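Local coordinates for protein iron transport multicopper oxidase FET3 (Saccharomyces cerevisiae, PDB 1ZPU) that oxidises ferrous to ferric iron with molecular oxygen, using four copper ions, so that the iron can be imported by high-affinity uptake at the cell surface, at residues F5-G10 and P34-N39. Sequence-based numbering, arbitrary orientation.
Sequences FNWTTG and PDITVN. With NAG (2-acetamido-2-deoxy-beta-D-glucopyranose), chain B; NAG (2-acetamido-2-deoxy-beta-D-glucopyranose), chain G.
Phe5 reaches across to Ile36 with the far end of its ring: CZ lies 4.0 Å from Ile36 CG1, the two side chains meeting at a slant. CB of Phe5 and of Trp7 leave the strand on the side of 34-39, and a shared first torsion, with CG anti to the carbonyl carbon and beside the backbone N (chi1 -64° in Phe5), sets the tilt of both rings. The alternate residue, Asn6, points the other way and carries an N-linked glycan, its ND2 bonded to C1 of the sugar. Trp7 makes the broadest contact. Pro34 CG lies 3.1 Å above the indole plane, offset toward the rim, and 3.3 Å from Trp7 CZ2, while Phe5 CB lies on the opposite side, so the indole sits between Pro34 and a residue two places earlier on its own strand. At the adjoining ring atom, Trp7 CH2 meets Ile36 CD1 at 3.6 Å, and Ile36 thereby packs against both aromatics. No hydrogen bond joins the two segments; the contact is entirely apolar. Asp35, between the two inward-pointing residues, turns away: OD1 accepts from Leu119 N, and OD2 lies beside O6 of a second N-acetylglucosamine. This is sheet-on-sheet packing in a cupredoxin-like beta-sandwich, the first plastocyanin-like domain. Strand 2-14 runs between 22-27 and 43-49 in one sheet, whereas 36-39 is an outermost strand of the other, parallel to 117-123. Ile46 of strand 43-49 touches both Trp7 and Ile36, Phe120 of strand 117-123 packs on Ile36, and Tyr104 of strand 100-105 meets the Trp7 ring while its hydroxyl hydrogen-bonds Pro34 O.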
loop_
_atom_site.group_PDB
_atom_site.type_symbol
_atom_site.label_atom_id
_atom_site.label_comp_id
_atom_site.label_asym_id
_atom_site.label_seq_id
_atom_site.Cartn_x
_atom_site.Cartn_y
_atom_site.Cartn_z
ATOM N N PHE A 5 -10.501 8.716 18.492
ATOM C CA PHE A 5 -11.370 7.608 18.116
ATOM C C PHE A 5 -11.192 6.429 19.054
ATOM O O PHE A 5 -10.084 6.123 19.480
ATOM C CB PHE A 5 -11.056 7.133 16.694
ATOM C CG PHE A 5 -11.323 8.159 15.643
ATOM C CD1 PHE A 5 -10.325 9.045 15.245
ATOM C CD2 PHE A 5 -12.574 8.251 15.042
ATOM C CE1 PHE A 5 -10.581 10.020 14.268
ATOM C CE2 PHE A 5 -12.831 9.212 14.064
ATOM C CZ PHE A 5 -11.836 10.098 13.678
ATOM N N ASN A 6 -12.289 5.760 19.370
ATOM C CA ASN A 6 -12.200 4.499 20.060
ATOM C C ASN A 6 -12.774 3.367 19.217
ATOM O O ASN A 6 -13.990 3.211 19.107
ATOM C CB ASN A 6 -12.849 4.547 21.430
ATOM C CG ASN A 6 -12.839 3.195 22.100
ATOM O OD1 ASN A 6 -11.895 2.406 21.935
ATOM N ND2 ASN A 6 -13.915 2.887 22.802
ATOM N N TRP A 7 -11.882 2.576 18.623
ATOM C CA TRP A 7 -12.279 1.496 17.723
ATOM C C TRP A 7 -11.883 0.122 18.206
ATOM O O TRP A 7 -10.739 -0.108 18.596
ATOM C CB TRP A 7 -11.657 1.674 16.358
ATOM C CG TRP A 7 -12.044 2.892 15.646
ATOM C CD1 TRP A 7 -13.138 3.658 15.860
ATOM C CD2 TRP A 7 -11.349 3.472 14.549
ATOM N NE1 TRP A 7 -13.157 4.702 14.978
ATOM C CE2 TRP A 7 -12.062 4.610 14.162
ATOM C CE3 TRP A 7 -10.177 3.139 13.857
ATOM C CZ2 TRP A 7 -11.647 5.431 13.107
ATOM C CZ3 TRP A 7 -9.758 3.957 12.808
ATOM C CH2 TRP A 7 -10.499 5.082 12.441
ATOM N N THR A 8 -12.840 -0.797 18.132
ATOM C CA THR A 8 -12.636 -2.188 18.527
ATOM C C THR A 8 -12.926 -3.131 17.361
ATOM O O THR A 8 -14.016 -3.097 16.767
ATOM C CB THR A 8 -13.531 -2.568 19.719
ATOM O OG1 THR A 8 -13.247 -1.693 20.813
ATOM C CG2 THR A 8 -13.290 -4.003 20.118
ATOM N N THR A 9 -11.937 -3.964 17.043
ATOM C CA THR A 9 -12.069 -4.971 15.999
ATOM C C THR A 9 -13.028 -6.064 16.421
ATOM O O THR A 9 -13.154 -6.380 17.613
ATOM C CB THR A 9 -10.736 -5.660 15.667
ATOM O OG1 THR A 9 -10.193 -6.234 16.856
ATOM C CG2 THR A 9 -9.736 -4.686 15.072
ATOM N N GLY A 10 -13.705 -6.639 15.433
ATOM C CA GLY A 10 -14.620 -7.743 15.666
ATOM C C GLY A 10 -14.977 -8.457 14.388
ATOM O O GLY A 10 -14.570 -8.044 13.311
ATOM N N PRO A 34 -14.891 3.356 9.350
ATOM C CA PRO A 34 -15.123 4.783 9.101
ATOM C C PRO A 34 -14.049 5.425 8.230
ATOM O O PRO A 34 -12.967 4.863 8.072
ATOM C CB PRO A 34 -15.039 5.386 10.499
ATOM C CG PRO A 34 -14.145 4.461 11.246
ATOM C CD PRO A 34 -14.489 3.106 10.747
ATOM N N ASP A 35 -14.340 6.599 7.682
ATOM C CA ASP A 35 -13.301 7.404 7.053
ATOM C C ASP A 35 -12.938 8.578 7.941
ATOM O O ASP A 35 -13.813 9.192 8.557
ATOM C CB ASP A 35 -13.740 7.909 5.684
ATOM C CG ASP A 35 -14.258 6.791 4.782
ATOM O OD1 ASP A 35 -13.559 5.745 4.604
ATOM O OD2 ASP A 35 -15.384 6.976 4.248
ATOM N N ILE A 36 -11.645 8.892 8.005
ATOM C CA ILE A 36 -11.167 10.044 8.775
ATOM C C ILE A 36 -10.918 11.235 7.857
ATOM O O ILE A 36 -10.307 11.093 6.798
ATOM C CB ILE A 36 -9.864 9.721 9.528
ATOM C CG1 ILE A 36 -10.071 8.556 10.494
ATOM C CG2 ILE A 36 -9.400 10.930 10.308
ATOM C CD1 ILE A 36 -8.770 7.895 10.933
ATOM N N THR A 37 -11.391 12.406 8.271
ATOM C CA THR A 37 -11.083 13.641 7.564
ATOM C C THR A 37 -10.548 14.657 8.567
ATOM O O THR A 37 -11.232 15.007 9.533
ATOM C CB THR A 37 -12.315 14.167 6.794
ATOM O OG1 THR A 37 -12.798 13.141 5.917
ATOM C CG2 THR A 37 -11.966 15.377 5.957
ATOM N N VAL A 38 -9.311 15.100 8.353
ATOM C CA VAL A 38 -8.692 16.088 9.242
ATOM C C VAL A 38 -8.100 17.256 8.446
ATOM O O VAL A 38 -8.041 17.205 7.207
ATOM C CB VAL A 38 -7.615 15.457 10.167
ATOM C CG1 VAL A 38 -8.201 14.308 10.959
ATOM C CG2 VAL A 38 -6.417 14.982 9.362
ATOM N N ASN A 39 -7.675 18.299 9.159
ATOM C CA ASN A 39 -6.987 19.426 8.558
ATOM C C ASN A 39 -5.478 19.331 8.741
ATOM O O ASN A 39 -5.001 18.731 9.707
ATOM C CB ASN A 39 -7.483 20.724 9.178
ATOM C CG ASN A 39 -8.724 21.257 8.498
ATOM O OD1 ASN A 39 -8.675 21.726 7.358
ATOM N ND2 ASN A 39 -9.848 21.202 9.201
HETATM C C1 NAG B . -13.702 2.880 24.225
HETATM C C2 NAG B . -12.753 3.119 25.411
HETATM C C3 NAG B . -12.907 2.137 26.603
HETATM C C4 NAG B . -14.313 1.542 26.753
HETATM C C5 NAG B . -14.870 1.255 25.363
HETATM C C6 NAG B . -16.239 0.577 25.360
HETATM C C7 NAG B . -10.378 3.757 25.560
HETATM C C8 NAG B . -9.083 2.997 25.709
HETATM N N2 NAG B . -11.376 3.109 24.939
HETATM O O3 NAG B . -12.531 2.777 27.812
HETATM O O4 NAG B . -14.280 0.352 27.507
HETATM O O5 NAG B . -14.952 2.514 24.739
HETATM O O6 NAG B . -16.305 -0.279 24.239
HETATM O O7 NAG B . -10.484 4.914 25.985
HETATM C C1 NAG G . -18.210 6.117 -1.342
HETATM C C2 NAG G . -19.320 7.133 -1.633
HETATM C C3 NAG G . -18.853 8.548 -1.315
HETATM C C4 NAG G . -18.215 8.673 0.073
HETATM C C5 NAG G . -17.192 7.571 0.256
HETATM C C6 NAG G . -16.786 7.572 1.714
HETATM C C7 NAG G . -21.022 6.924 -3.380
HETATM C C8 NAG G . -21.387 7.128 -4.834
HETATM N N2 NAG G . -19.745 7.040 -3.015
HETATM O O3 NAG G . -19.965 9.398 -1.373
HETATM O O4 NAG G . -17.469 9.872 0.210
HETATM O O5 NAG G . -17.767 6.321 -0.019
HETATM O O6 NAG G . -15.756 6.645 1.950
HETATM O O7 NAG G . -21.908 6.658 -2.572
#